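Local coordinates for vacuolar protein sorting 29 (Cryptosporidium parvum, PDB 2A22), which probably works in retromer-type vesicular protein sorting, with a calcineurin-like phosphoesterase fold, at residues L60-N64 with I116-H120; N192-Y197 with A209-K215; P44-L50 with D200-T206; G148-K152 with A172-T177; F24-L30 with F184-Q190. One frame throughout, in Å; residues are numbered along the deposited sequence.

Contact 1 (L60-N64 with I116-H120); sequences LCTGN and IGLMH
His-120 and Thr-62 supply the hydrogen bond between L60-N64 and I116-H120: His-120 ND1 donates to Thr-62 O over 2.8 Å, at 153°. The oxygen lies in the imidazole plane at the ring edge. His-120 CA approaches the same Thr-62 O to 3.2 Å in a C-H...O contact, so one residue grips it twice. With CG anti to the backbone N (chi1 -178°), the ring edge is placed at the Thr-62 carbonyl, and His-120 NE2 is bonded to His-149 ND1.

A second flat group adjoins the ring. Asn-64 ND2 comes within 3.3 Å of His-120 CE1, the amide and ring planes 58° apart, and donates to Asp-87. The arrangement belongs to the strand-end loops of a calcineurin-like phosphoesterase fold, where Asp-87, His-120 and His-149 could together frame an unfilled metal site, as in metal-binding relatives.

Van der Waals contacts join strands 58-61 and 114-119, which belong to different sheets of the sandwich. The two methyls of Leu-118 divide the work: CD1 meets Thr-62 CG2 at 3.8 Å, and CD2 rests against the backbone carbonyl of Cys-61, 3.5 Å from its O. Leu-60 and Ile-116 cross at about a right angle, CD1 to CG2 3.7 Å.

Contact 2 (N192-Y197 with A209-K215); sequences NKVVLY and AMSEFSK
Val-194 and Phe-213 form a hydrogen-bonded antiparallel pair, Val-194 N to Phe-213 O at 2.8 Å and the reverse bond from Phe-213 N to Val-194 O at 2.9 Å. Leu-196 and Ser-211 repeat the pattern, and Lys-215 N adds a fifth bond to Asn-192 O. In the neighbouring non-hydrogen-bonded pairs, alpha hydrogens of Glu-212 and Met-210 point at the carbonyls of Val-194 and Leu-196.

One face carries Lys-193, Val-195, Tyr-197, Met-210, Glu-212 and Ser-214. Met-210 CG touches both Tyr-197 CE1, at 3.6 Å, and Val-195 CG1, at 3.7 Å; its CG is anti to the backbone N (chi1 -179°), but the chain then bends and its end leads away. The other valine branch, Val-195 CG2, rests 3.7 Å from Glu-212 CG. Lys-193 CD lies alongside Ser-214 CB, and one water bridges Lys-193 NZ and Ser-214 OG.

On the reverse face, with Val-194, Leu-196, Ser-211 and Phe-213, the next shell is the other sheet of the sandwich: Leu-196 and Phe-213 both rest on Val-155. This beta hairpin closes its own sheet, strand 205-214 being outermost and 193-202 bonded onward to 183-190. The chemistry is thus two-sided: a mostly apolar inner face of Val-194, Leu-196 and Phe-213, and a mixed outer face with one water bridge at Lys-193 and Ser-214.

Contact 3 (P44-L50 with D200-T206); sequences PSNFREL and DLRDGKT
Asn-46 and Thr-206, their CA atoms 7.0 Å apart, mark where a 3-10 turn at 45-47 meets the end of a beta hairpin. The turn is fastened by Phe-47 N to Pro-44 O and runs on into a weakly bonded helix. Opposite it, a type I' turn from Arg-202 to Lys-205 reverses the chain, and the two end residues bond each other in both directions, Lys-205 N to Arg-202 O measuring 2.9 Å. The positive phi angles of Asp-203 and Gly-204 are those such a two-residue turn requires.

Van der Waals contact joins the two segments. Leu-201 is held from several directions: Pro-44 CB slides past its CD2 at 3.5 Å, Asn-46 ND2 comes to 3.7 Å from that same CD2, and Phe-47 CZ reaches Leu-201 CB at 3.9 Å. The Phe-47 ring turns its edge to Thr-206 OG1, 3.8 Å from Phe-47 CE1, while one face is partly covered by Pro-44 CG near the rim. Leu-50 CD1 and Thr-206 CG2 meet tip to tip at 4.2 Å. Within the hairpin, Arg-202 NE and Asp-200 OD2 form a salt bridge of 2.9 Å.

Phe-47 continues inward with an edge-to-face stack on Phe-184 of strand 183-190, and Leu-50 touches Tyr-199 of strand 193-202. The 3-10 turn and helix 48-52 are thereby seated against the end of the six-stranded sheet.

Contact 4 (G148-K152 with A172-T177); sequences GHTHK and AFSALT
The Gly-His-Thr-His sequence at 148-151 fits the GHxH motif of metallophosphoesterases, and its Thr-150 and His-151 lean on the loop A172-T177. Ser-174 CB sits over the middle of the His-151 ring in a CH-pi contact, 3.4 Å from the centroid and 13° off the normal. At the ring edge, Ala-172 O is 2.9 Å from His-151 ND1, while His-151 NE2 is bonded to Lys-35.

Both loops leave strands of the five-stranded sheet. His-149 carries the motif toward a possible metal site, unconfirmed here, beside His-120; Leu-176 CD2 approaches His-149 NE2 obliquely, to 3.8 Å.

Thr-177 OG1 donates to Thr-150 O, at a short and therefore doubtful 2.5 Å. The donating loop is shaped by an ST turn, Ser-174 OG taking the N-H of Leu-176 at 3.0 Å, inside a type I turn from Ser-174 to Thr-177. One water joins Ser-174 OG to His-149 O; another accepts the N-H of Ser-174 and donates to Thr-177 O.

Contact 5 (F24-L30 with F184-Q190); sequences FGDLVLL and FMLMALQ
Leu-30 and Met-185 begin an antiparallel ladder between strands 26-31 and 183-190, the middle pair of the six-stranded sheet in the alpha-beta-beta-alpha sandwich. Six backbone hydrogen bonds pair Leu-30 with Met-185, Val-28 with Met-187 and Asp-26 with Leu-189. The face bearing these six residues is buried through most of its length: Leu-30 CB meets Met-185 CB at 4.0 Å, Val-28 CG2 lies against Leu-189 CD1 at the same distance, and Leu-164 of the other sheet covers Leu-30, Met-185 and Met-187.

On the reverse face, Leu-29, its CG anti to the backbone N (chi1 167°), sends CD1 to within 3.6 Å of Phe-184 CD1, but Leu-27 and Ala-188 are partly exposed, Leu-27 CD1 to Ala-188 CB being 4.1 Å. The N-terminal end is more exposed and wet. Phe-24 lies across Gln-190, ring and amide planes 44° apart. Asp-26 OD1 is taken by Asn-57, while a water donates to Asp-26 OD2 at 2.6 Å and, weakly, to Leu-189 O.

In the fold
Contacts 5 and 2 are consecutive parts of one sheet, their centres 9 Å apart, with Val-195 O bonded to Ala-188 N and Tyr-197 N to Leu-186 O. Contact 1 extends the same sheet on the far side of strand 26-31, through Leu-60 N to Leu-29 O at 2.8 Å, and spans the gap to the other sheet. Contact 3 finishes one end, meeting contact 5 through Leu-50 CB and Phe-184 CZ, 3.9 Å apart. Contacts 1 and 4 meet at the possible metal site: His-120 O accepts from Gly-148 N, and the two histidine rings touch. Contact 2 lies well away, its centre about 25 Å from that of contact 4.

Contact 1 (L60-N64 with I116-H120)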
# COMPACT_ATOMS: atom_id res chain seq x y z
N LEU A 60 -3.58 -3.15 -3.07
CA LEU A 60 -3.63 -3.23 -1.60
C LEU A 60 -3.34 -1.85 -1.02
O LEU A 60 -2.22 -1.35 -1.07
CB LEU A 60 -2.68 -4.28 -1.05
CG LEU A 60 -2.76 -5.66 -1.72
CD1 LEU A 60 -1.65 -6.57 -1.16
CD2 LEU A 60 -4.13 -6.27 -1.54
N CYS A 61 -4.37 -1.24 -0.49
CA CYS A 61 -4.27 0.16 -0.07
C CYS A 61 -4.20 0.25 1.43
O CYS A 61 -5.07 -0.27 2.13
CB CYS A 61 -5.46 0.95 -0.60
SG CYS A 61 -5.46 2.66 -0.01
N THR A 62 -3.17 0.95 1.93
CA THR A 62 -2.87 1.00 3.36
C THR A 62 -3.76 1.96 4.18
O THR A 62 -3.61 2.06 5.40
CB THR A 62 -1.40 1.34 3.59
OG1 THR A 62 -1.07 2.54 2.85
CG2 THR A 62 -0.51 0.13 3.13
N GLY A 63 -4.69 2.63 3.50
CA GLY A 63 -5.61 3.54 4.17
C GLY A 63 -5.20 5.00 4.07
O GLY A 63 -4.29 5.36 3.30
N ASN A 64 -5.89 5.84 4.83
CA ASN A 64 -5.78 7.29 4.66
C ASN A 64 -5.90 7.77 3.21
O ASN A 64 -5.14 8.64 2.76
CB ASN A 64 -4.55 7.85 5.38
CG ASN A 64 -4.77 7.97 6.86
OD1 ASN A 64 -5.89 7.81 7.34
ND2 ASN A 64 -3.71 8.24 7.61
N ILE A 116 -0.76 -12.30 1.94
CA ILE A 116 -0.36 -10.92 2.15
C ILE A 116 -1.23 -10.23 3.20
O ILE A 116 -2.47 -10.15 3.06
CB ILE A 116 -0.32 -10.15 0.82
CG1 ILE A 116 0.39 -11.03 -0.24
CG2 ILE A 116 0.35 -8.77 1.02
CD1 ILE A 116 0.77 -10.33 -1.56
N GLY A 117 -0.58 -9.73 4.25
CA GLY A 117 -1.27 -8.97 5.30
C GLY A 117 -1.24 -7.49 4.96
O GLY A 117 -0.23 -6.98 4.47
N LEU A 118 -2.36 -6.81 5.22
CA LEU A 118 -2.54 -5.38 4.93
C LEU A 118 -3.21 -4.68 6.13
O LEU A 118 -4.27 -5.11 6.59
CB LEU A 118 -3.44 -5.20 3.71
CG LEU A 118 -3.81 -3.76 3.34
CD1 LEU A 118 -2.58 -3.04 2.79
CD2 LEU A 118 -4.95 -3.80 2.31
N MET A 119 -2.57 -3.64 6.65
CA MET A 119 -3.13 -2.88 7.75
C MET A 119 -2.53 -1.48 7.77
O MET A 119 -1.45 -1.28 7.27
CB MET A 119 -2.91 -3.61 9.09
CG MET A 119 -1.45 -3.87 9.46
SD MET A 119 -1.23 -4.48 11.17
CE MET A 119 -2.84 -4.06 11.85
N HIS A 120 -3.24 -0.50 8.33
CA HIS A 120 -2.75 0.87 8.29
C HIS A 120 -1.40 1.08 8.99
O HIS A 120 -0.54 1.81 8.48
CB HIS A 120 -3.81 1.89 8.76
CG HIS A 120 -3.34 3.30 8.68
ND1 HIS A 120 -3.05 3.91 7.47
CD2 HIS A 120 -3.01 4.19 9.64
CE1 HIS A 120 -2.59 5.13 7.70
NE2 HIS A 120 -2.55 5.32 9.01

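Contact 2 (N192-Y197 with A209-K215)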
# COMPACT_ATOMS: atom_id res chain seq x y z
N ASN A 192 7.15 -18.56 -7.44
CA ASN A 192 7.85 -18.28 -6.17
C ASN A 192 8.68 -16.99 -6.18
O ASN A 192 9.39 -16.68 -5.21
CB ASN A 192 8.71 -19.49 -5.74
CG ASN A 192 7.86 -20.68 -5.22
OD1 ASN A 192 6.78 -20.50 -4.63
ND2 ASN A 192 8.36 -21.90 -5.43
N LYS A 193 8.58 -16.21 -7.26
CA LYS A 193 9.38 -14.99 -7.44
C LYS A 193 8.59 -13.72 -7.18
O LYS A 193 7.49 -13.52 -7.69
CB LYS A 193 9.97 -14.89 -8.85
CG LYS A 193 10.39 -16.22 -9.52
CD LYS A 193 11.56 -16.84 -8.79
CE LYS A 193 11.97 -18.17 -9.44
NZ LYS A 193 13.20 -18.65 -8.74
N VAL A 194 9.22 -12.84 -6.40
CA VAL A 194 8.74 -11.50 -6.15
C VAL A 194 9.75 -10.55 -6.78
O VAL A 194 10.93 -10.60 -6.44
CB VAL A 194 8.74 -11.23 -4.66
CG1 VAL A 194 8.15 -9.83 -4.38
CG2 VAL A 194 7.98 -12.37 -3.94
N VAL A 195 9.28 -9.71 -7.69
CA VAL A 195 10.06 -8.59 -8.17
C VAL A 195 9.31 -7.32 -7.79
O VAL A 195 8.18 -7.06 -8.26
CB VAL A 195 10.27 -8.60 -9.71
CG1 VAL A 195 11.16 -7.39 -10.11
CG2 VAL A 195 10.92 -9.91 -10.17
N LEU A 196 9.95 -6.53 -6.93
CA LEU A 196 9.32 -5.37 -6.36
C LEU A 196 9.88 -4.10 -6.98
O LEU A 196 11.08 -3.85 -6.86
CB LEU A 196 9.60 -5.31 -4.87
CG LEU A 196 8.91 -4.16 -4.13
CD1 LEU A 196 7.37 -4.36 -4.10
CD2 LEU A 196 9.45 -4.05 -2.71
N TYR A 197 9.02 -3.29 -7.58
CA TYR A 197 9.39 -1.95 -8.04
C TYR A 197 8.89 -0.85 -7.11
O TYR A 197 7.69 -0.73 -6.85
CB TYR A 197 8.87 -1.74 -9.44
CG TYR A 197 9.44 -2.75 -10.41
CD1 TYR A 197 10.75 -2.61 -10.90
CD2 TYR A 197 8.68 -3.85 -10.83
CE1 TYR A 197 11.31 -3.55 -11.81
CE2 TYR A 197 9.22 -4.79 -11.75
CZ TYR A 197 10.53 -4.63 -12.23
OH TYR A 197 11.08 -5.55 -13.12
N ALA A 209 13.31 1.87 -7.86
CA ALA A 209 14.29 0.98 -7.29
C ALA A 209 13.64 -0.42 -7.30
O ALA A 209 12.48 -0.58 -6.89
CB ALA A 209 14.62 1.40 -5.90
N MET A 210 14.37 -1.41 -7.79
CA MET A 210 13.88 -2.78 -7.88
C MET A 210 14.56 -3.60 -6.80
O MET A 210 15.77 -3.46 -6.60
CB MET A 210 14.24 -3.37 -9.26
CG MET A 210 13.75 -4.81 -9.48
SD MET A 210 14.80 -6.13 -8.80
CE MET A 210 16.38 -5.73 -9.59
N SER A 211 13.78 -4.44 -6.10
CA SER A 211 14.29 -5.47 -5.22
C SER A 211 13.59 -6.77 -5.56
O SER A 211 12.40 -6.81 -5.84
CB SER A 211 13.99 -5.17 -3.75
OG SER A 211 14.75 -4.08 -3.31
N GLU A 212 14.34 -7.85 -5.47
CA GLU A 212 13.88 -9.13 -5.95
C GLU A 212 14.09 -10.14 -4.81
O GLU A 212 15.09 -10.09 -4.08
CB GLU A 212 14.73 -9.50 -7.16
CG GLU A 212 14.04 -10.36 -8.15
CD GLU A 212 15.01 -11.14 -9.02
OE1 GLU A 212 15.88 -10.52 -9.66
OE2 GLU A 212 14.88 -12.39 -9.02
N PHE A 213 13.11 -11.02 -4.64
CA PHE A 213 13.05 -11.98 -3.56
C PHE A 213 12.48 -13.26 -4.14
O PHE A 213 11.66 -13.20 -5.05
CB PHE A 213 12.11 -11.49 -2.45
CG PHE A 213 12.54 -10.19 -1.83
CD1 PHE A 213 13.41 -10.18 -0.74
CD2 PHE A 213 12.10 -8.97 -2.35
CE1 PHE A 213 13.83 -8.99 -0.17
CE2 PHE A 213 12.52 -7.76 -1.80
CZ PHE A 213 13.38 -7.76 -0.70
N SER A 214 12.89 -14.40 -3.60
CA SER A 214 12.29 -15.66 -4.02
C SER A 214 12.32 -16.79 -3.01
O SER A 214 13.15 -16.79 -2.11
CB SER A 214 12.85 -16.15 -5.37
OG SER A 214 14.18 -16.59 -5.26
N LYS A 215 11.37 -17.71 -3.21
CA LYS A 215 11.13 -19.00 -2.50
C LYS A 215 10.14 -18.87 -1.33
O LYS A 215 8.91 -18.96 -1.51
CB LYS A 215 12.42 -19.71 -2.09
CG LYS A 215 13.38 -19.95 -3.23
CD LYS A 215 14.79 -20.03 -2.68
CE LYS A 215 15.14 -21.40 -2.03
NZ LYS A 215 16.53 -21.39 -1.46
O HOH W 1 15.18 -16.66 -7.92

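Contact 3 (P44-L50 with D200-T206)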
# COMPACT_ATOMS: atom_id res chain seq x y z
N PRO A 44 0.42 12.84 -8.07
CA PRO A 44 1.29 13.47 -9.06
C PRO A 44 0.88 13.04 -10.47
O PRO A 44 0.52 11.86 -10.68
CB PRO A 44 2.67 12.89 -8.72
CG PRO A 44 2.57 12.64 -7.27
CD PRO A 44 1.20 12.12 -7.05
N SER A 45 0.89 13.97 -11.41
CA SER A 45 0.51 13.61 -12.78
C SER A 45 1.53 12.62 -13.34
O SER A 45 1.17 11.71 -14.10
CB SER A 45 0.38 14.85 -13.68
OG SER A 45 1.62 15.51 -13.85
N ASN A 46 2.78 12.76 -12.92
CA ASN A 46 3.90 11.89 -13.29
C ASN A 46 3.65 10.39 -13.07
O ASN A 46 4.40 9.57 -13.64
CB ASN A 46 5.14 12.23 -12.46
CG ASN A 46 5.40 13.71 -12.36
OD1 ASN A 46 6.43 14.19 -12.81
ND2 ASN A 46 4.51 14.44 -11.71
N PHE A 47 2.69 10.07 -12.18
CA PHE A 47 2.35 8.71 -11.73
C PHE A 47 1.17 8.20 -12.53
O PHE A 47 0.75 7.04 -12.36
CB PHE A 47 1.91 8.71 -10.24
CG PHE A 47 3.05 8.81 -9.24
CD1 PHE A 47 4.40 9.00 -9.65
CD2 PHE A 47 2.78 8.78 -7.87
CE1 PHE A 47 5.44 9.08 -8.70
CE2 PHE A 47 3.81 8.87 -6.91
CZ PHE A 47 5.14 9.02 -7.33
N ARG A 48 0.61 9.07 -13.36
CA ARG A 48 -0.71 8.86 -13.97
C ARG A 48 -0.77 7.59 -14.79
O ARG A 48 -1.62 6.72 -14.54
CB ARG A 48 -1.12 10.07 -14.82
CG ARG A 48 -2.50 9.91 -15.52
CD ARG A 48 -2.80 11.06 -16.45
NE ARG A 48 -3.85 10.70 -17.41
CZ ARG A 48 -4.37 11.53 -18.32
NH1 ARG A 48 -3.95 12.79 -18.41
NH2 ARG A 48 -5.31 11.09 -19.15
N GLU A 49 0.13 7.48 -15.74
CA GLU A 49 0.17 6.35 -16.64
C GLU A 49 0.68 5.10 -15.95
O GLU A 49 0.22 4.00 -16.26
CB GLU A 49 1.01 6.68 -17.87
CG GLU A 49 0.28 7.59 -18.87
CD GLU A 49 1.06 7.83 -20.15
OE1 GLU A 49 2.30 7.60 -20.19
OE2 GLU A 49 0.41 8.25 -21.15
N LEU A 50 1.60 5.27 -15.00
CA LEU A 50 2.07 4.14 -14.21
C LEU A 50 0.90 3.45 -13.49
O LEU A 50 0.79 2.23 -13.56
CB LEU A 50 3.17 4.55 -13.22
CG LEU A 50 4.59 4.65 -13.80
CD1 LEU A 50 5.53 5.29 -12.78
CD2 LEU A 50 5.18 3.30 -14.29
N ASP A 200 9.39 6.55 -6.41
CA ASP A 200 9.28 7.81 -5.71
C ASP A 200 9.52 9.00 -6.64
O ASP A 200 10.20 8.87 -7.66
CB ASP A 200 10.20 7.84 -4.47
CG ASP A 200 11.69 7.94 -4.83
OD1 ASP A 200 12.14 7.36 -5.82
OD2 ASP A 200 12.43 8.58 -4.07
N LEU A 201 8.93 10.15 -6.28
CA LEU A 201 9.05 11.35 -7.07
C LEU A 201 9.89 12.37 -6.31
O LEU A 201 9.48 12.84 -5.26
CB LEU A 201 7.66 11.95 -7.38
CG LEU A 201 7.57 13.28 -8.16
CD1 LEU A 201 8.31 13.20 -9.48
CD2 LEU A 201 6.12 13.63 -8.45
N ARG A 202 11.06 12.69 -6.84
CA ARG A 202 11.96 13.69 -6.25
C ARG A 202 12.46 14.62 -7.37
O ARG A 202 12.81 14.18 -8.48
CB ARG A 202 13.14 13.01 -5.54
CG ARG A 202 12.72 12.21 -4.28
CD ARG A 202 13.87 11.47 -3.55
NE ARG A 202 14.55 10.48 -4.40
CZ ARG A 202 15.78 10.62 -4.89
NH1 ARG A 202 16.50 11.71 -4.61
NH2 ARG A 202 16.30 9.67 -5.66
N ASP A 203 12.42 15.92 -7.10
CA ASP A 203 12.91 16.95 -8.02
C ASP A 203 12.27 16.81 -9.38
O ASP A 203 12.95 16.89 -10.40
CB ASP A 203 14.44 16.84 -8.15
CG ASP A 203 15.13 16.86 -6.80
OD1 ASP A 203 14.84 17.80 -6.00
OD2 ASP A 203 15.95 15.94 -6.54
N GLY A 204 10.96 16.59 -9.40
CA GLY A 204 10.24 16.50 -10.66
C GLY A 204 10.42 15.18 -11.41
O GLY A 204 9.79 14.96 -12.43
N LYS A 205 11.26 14.28 -10.88
CA LYS A 205 11.60 13.05 -11.60
C LYS A 205 11.15 11.81 -10.84
O LYS A 205 11.40 11.68 -9.64
CB LYS A 205 13.11 12.98 -11.85
CG LYS A 205 13.56 11.83 -12.76
CD LYS A 205 15.10 11.60 -12.69
CE LYS A 205 15.60 10.55 -13.73
NZ LYS A 205 14.85 10.62 -15.05
N THR A 206 10.45 10.91 -11.54
CA THR A 206 10.08 9.63 -10.96
C THR A 206 11.28 8.67 -11.06
O THR A 206 11.82 8.45 -12.13
CB THR A 206 8.85 9.01 -11.67
OG1 THR A 206 7.73 9.89 -11.56
CG2 THR A 206 8.46 7.67 -11.01

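Contact 4 (G148-K152 with A172-T177)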
# COMPACT_ATOMS: atom_id res chain seq x y z
N GLY A 148 1.24 1.16 6.38
CA GLY A 148 1.55 2.55 6.04
C GLY A 148 1.75 3.41 7.27
O GLY A 148 2.62 3.14 8.12
N HIS A 149 0.95 4.47 7.34
CA HIS A 149 0.86 5.37 8.49
C HIS A 149 2.02 6.36 8.68
O HIS A 149 1.80 7.54 8.91
CB HIS A 149 0.55 4.63 9.81
CG HIS A 149 0.35 5.57 10.95
ND1 HIS A 149 -0.74 6.41 11.04
CD2 HIS A 149 1.15 5.88 12.01
CE1 HIS A 149 -0.63 7.17 12.12
NE2 HIS A 149 0.51 6.87 12.72
N THR A 150 3.25 5.88 8.59
CA THR A 150 4.41 6.69 8.97
C THR A 150 5.01 7.57 7.85
O THR A 150 5.88 8.40 8.12
CB THR A 150 5.49 5.78 9.49
OG1 THR A 150 5.85 4.85 8.45
CG2 THR A 150 4.95 4.99 10.70
N HIS A 151 4.56 7.35 6.61
CA HIS A 151 5.15 8.01 5.40
C HIS A 151 6.61 7.64 5.13
O HIS A 151 7.30 8.34 4.38
CB HIS A 151 4.99 9.56 5.43
CG HIS A 151 3.56 10.03 5.42
ND1 HIS A 151 3.19 11.27 4.96
CD2 HIS A 151 2.42 9.42 5.81
CE1 HIS A 151 1.88 11.41 5.07
NE2 HIS A 151 1.39 10.30 5.59
N LYS A 152 7.07 6.54 5.71
CA LYS A 152 8.40 6.07 5.47
C LYS A 152 8.39 4.90 4.52
O LYS A 152 8.05 3.77 4.90
CB LYS A 152 9.10 5.66 6.76
CG LYS A 152 10.63 5.50 6.54
CD LYS A 152 11.37 4.94 7.74
CE LYS A 152 12.88 5.30 7.61
NZ LYS A 152 13.75 4.72 8.68
N ALA A 172 1.86 14.07 0.87
CA ALA A 172 1.21 14.75 1.99
C ALA A 172 2.12 14.72 3.21
O ALA A 172 2.83 13.72 3.44
CB ALA A 172 -0.14 14.09 2.32
N PHE A 173 2.10 15.81 3.99
CA PHE A 173 3.03 15.93 5.13
C PHE A 173 2.56 15.08 6.32
O PHE A 173 1.39 15.08 6.67
CB PHE A 173 3.24 17.40 5.56
CG PHE A 173 4.33 17.60 6.61
CD1 PHE A 173 5.67 17.81 6.23
CD2 PHE A 173 4.02 17.63 7.97
CE1 PHE A 173 6.69 18.01 7.21
CE2 PHE A 173 5.04 17.86 8.96
CZ PHE A 173 6.36 18.02 8.58
N SER A 174 3.52 14.37 6.91
CA SER A 174 3.42 13.81 8.25
C SER A 174 4.72 14.15 9.00
O SER A 174 5.81 14.01 8.44
CB SER A 174 3.31 12.29 8.19
OG SER A 174 3.70 11.71 9.43
N ALA A 175 4.62 14.58 10.25
CA ALA A 175 5.83 14.87 11.05
C ALA A 175 6.66 13.62 11.35
O ALA A 175 7.83 13.73 11.77
CB ALA A 175 5.48 15.61 12.37
N LEU A 176 6.05 12.44 11.16
CA LEU A 176 6.78 11.17 11.32
C LEU A 176 7.92 11.02 10.32
O LEU A 176 9.00 10.52 10.66
CB LEU A 176 5.83 9.98 11.25
CG LEU A 176 5.14 9.44 12.51
CD1 LEU A 176 5.11 10.43 13.68
CD2 LEU A 176 3.73 8.83 12.25
N THR A 177 7.69 11.47 9.08
CA THR A 177 8.72 11.43 8.04
C THR A 177 8.63 12.73 7.21
O THR A 177 8.08 12.73 6.10
CB THR A 177 8.57 10.19 7.14
OG1 THR A 177 8.33 9.04 7.95
CG2 THR A 177 9.83 9.99 6.26
O HOH W 2 1.72 10.15 9.74
O HOH W 3 5.56 13.27 5.02

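Contact 5 (F24-L30 with F184-Q190)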
# COMPACT_ATOMS: atom_id res chain seq x y z
N PHE A 24 -0.86 -15.92 -16.48
CA PHE A 24 0.28 -16.05 -15.56
C PHE A 24 0.75 -14.77 -14.83
O PHE A 24 0.99 -13.71 -15.44
CB PHE A 24 1.45 -16.77 -16.22
CG PHE A 24 2.59 -17.05 -15.28
CD1 PHE A 24 2.38 -17.82 -14.13
CD2 PHE A 24 3.85 -16.53 -15.52
CE1 PHE A 24 3.43 -18.07 -13.25
CE2 PHE A 24 4.92 -16.79 -14.64
CZ PHE A 24 4.70 -17.55 -13.51
N GLY A 25 0.91 -14.88 -13.52
CA GLY A 25 1.47 -13.78 -12.75
C GLY A 25 0.44 -12.79 -12.26
O GLY A 25 -0.70 -12.71 -12.76
N ASP A 26 0.84 -12.04 -11.23
CA ASP A 26 -0.01 -11.03 -10.66
C ASP A 26 0.82 -9.79 -10.54
O ASP A 26 2.01 -9.87 -10.25
CB ASP A 26 -0.47 -11.48 -9.27
CG ASP A 26 -1.33 -12.76 -9.31
OD1 ASP A 26 -2.48 -12.70 -9.77
OD2 ASP A 26 -0.85 -13.83 -8.89
N LEU A 27 0.18 -8.63 -10.73
CA LEU A 27 0.86 -7.36 -10.51
C LEU A 27 0.06 -6.57 -9.48
O LEU A 27 -1.11 -6.24 -9.69
CB LEU A 27 1.07 -6.58 -11.84
CG LEU A 27 1.87 -5.28 -11.75
CD1 LEU A 27 3.33 -5.52 -11.35
CD2 LEU A 27 1.79 -4.51 -13.10
N VAL A 28 0.69 -6.32 -8.34
CA VAL A 28 0.01 -5.76 -7.19
C VAL A 28 0.47 -4.34 -6.91
O VAL A 28 1.67 -4.11 -6.69
CB VAL A 28 0.25 -6.61 -5.90
CG1 VAL A 28 -0.74 -6.17 -4.82
CG2 VAL A 28 0.10 -8.10 -6.19
N LEU A 29 -0.49 -3.40 -6.92
CA LEU A 29 -0.21 -2.02 -6.57
C LEU A 29 -0.33 -1.84 -5.05
O LEU A 29 -1.35 -2.18 -4.46
CB LEU A 29 -1.15 -1.06 -7.34
CG LEU A 29 -1.19 0.40 -6.84
CD1 LEU A 29 0.18 1.09 -7.05
CD2 LEU A 29 -2.32 1.20 -7.53
N LEU A 30 0.73 -1.35 -4.43
CA LEU A 30 0.76 -1.04 -2.99
C LEU A 30 0.83 0.47 -2.85
O LEU A 30 1.76 1.11 -3.38
CB LEU A 30 1.97 -1.71 -2.31
CG LEU A 30 2.23 -3.18 -2.71
CD1 LEU A 30 3.48 -3.73 -2.02
CD2 LEU A 30 1.01 -4.02 -2.34
N PHE A 184 4.96 4.92 -4.28
CA PHE A 184 4.12 3.74 -4.26
C PHE A 184 5.01 2.56 -4.71
O PHE A 184 6.18 2.76 -5.08
CB PHE A 184 2.87 3.91 -5.16
CG PHE A 184 3.19 4.00 -6.64
CD1 PHE A 184 3.29 2.84 -7.44
CD2 PHE A 184 3.40 5.24 -7.25
CE1 PHE A 184 3.58 2.92 -8.80
CE2 PHE A 184 3.70 5.34 -8.60
CZ PHE A 184 3.78 4.17 -9.39
N MET A 185 4.44 1.36 -4.68
CA MET A 185 5.13 0.16 -5.14
C MET A 185 4.28 -0.64 -6.11
O MET A 185 3.05 -0.69 -6.00
CB MET A 185 5.49 -0.73 -3.96
CG MET A 185 6.46 -0.09 -3.00
SD MET A 185 6.60 -1.09 -1.55
CE MET A 185 7.87 -0.18 -0.69
N LEU A 186 4.94 -1.27 -7.06
CA LEU A 186 4.28 -2.25 -7.90
C LEU A 186 5.05 -3.55 -7.72
O LEU A 186 6.26 -3.56 -7.88
CB LEU A 186 4.21 -1.79 -9.35
CG LEU A 186 3.13 -0.73 -9.68
CD1 LEU A 186 3.42 -0.03 -11.00
CD2 LEU A 186 1.76 -1.40 -9.75
N MET A 187 4.35 -4.60 -7.30
CA MET A 187 4.98 -5.87 -6.91
C MET A 187 4.53 -6.96 -7.88
O MET A 187 3.33 -7.31 -7.92
CB MET A 187 4.57 -6.23 -5.46
CG MET A 187 5.18 -7.55 -4.91
SD MET A 187 4.81 -7.84 -3.18
CE MET A 187 6.35 -7.42 -2.47
N ALA A 188 5.47 -7.50 -8.65
CA ALA A 188 5.14 -8.60 -9.57
C ALA A 188 5.36 -9.91 -8.84
O ALA A 188 6.46 -10.17 -8.33
CB ALA A 188 5.99 -8.56 -10.83
N LEU A 189 4.31 -10.73 -8.80
CA LEU A 189 4.41 -12.05 -8.24
C LEU A 189 4.27 -13.09 -9.35
O LEU A 189 3.29 -13.08 -10.13
CB LEU A 189 3.35 -12.23 -7.16
CG LEU A 189 3.38 -11.25 -5.97
CD1 LEU A 189 2.09 -11.40 -5.16
CD2 LEU A 189 4.59 -11.47 -5.08
N GLN A 190 5.25 -13.97 -9.44
CA GLN A 190 5.21 -15.01 -10.46
C GLN A 190 5.74 -16.29 -9.86
O GLN A 190 6.93 -16.38 -9.55
CB GLN A 190 6.00 -14.62 -11.72
CG GLN A 190 5.45 -13.38 -12.38
CD GLN A 190 6.20 -12.95 -13.65
OE1 GLN A 190 7.28 -13.46 -13.97
NE2 GLN A 190 5.65 -11.94 -14.34
O HOH W 4 3.41 -10.43 -12.83
O HOH W 5 1.47 -14.96 -8.71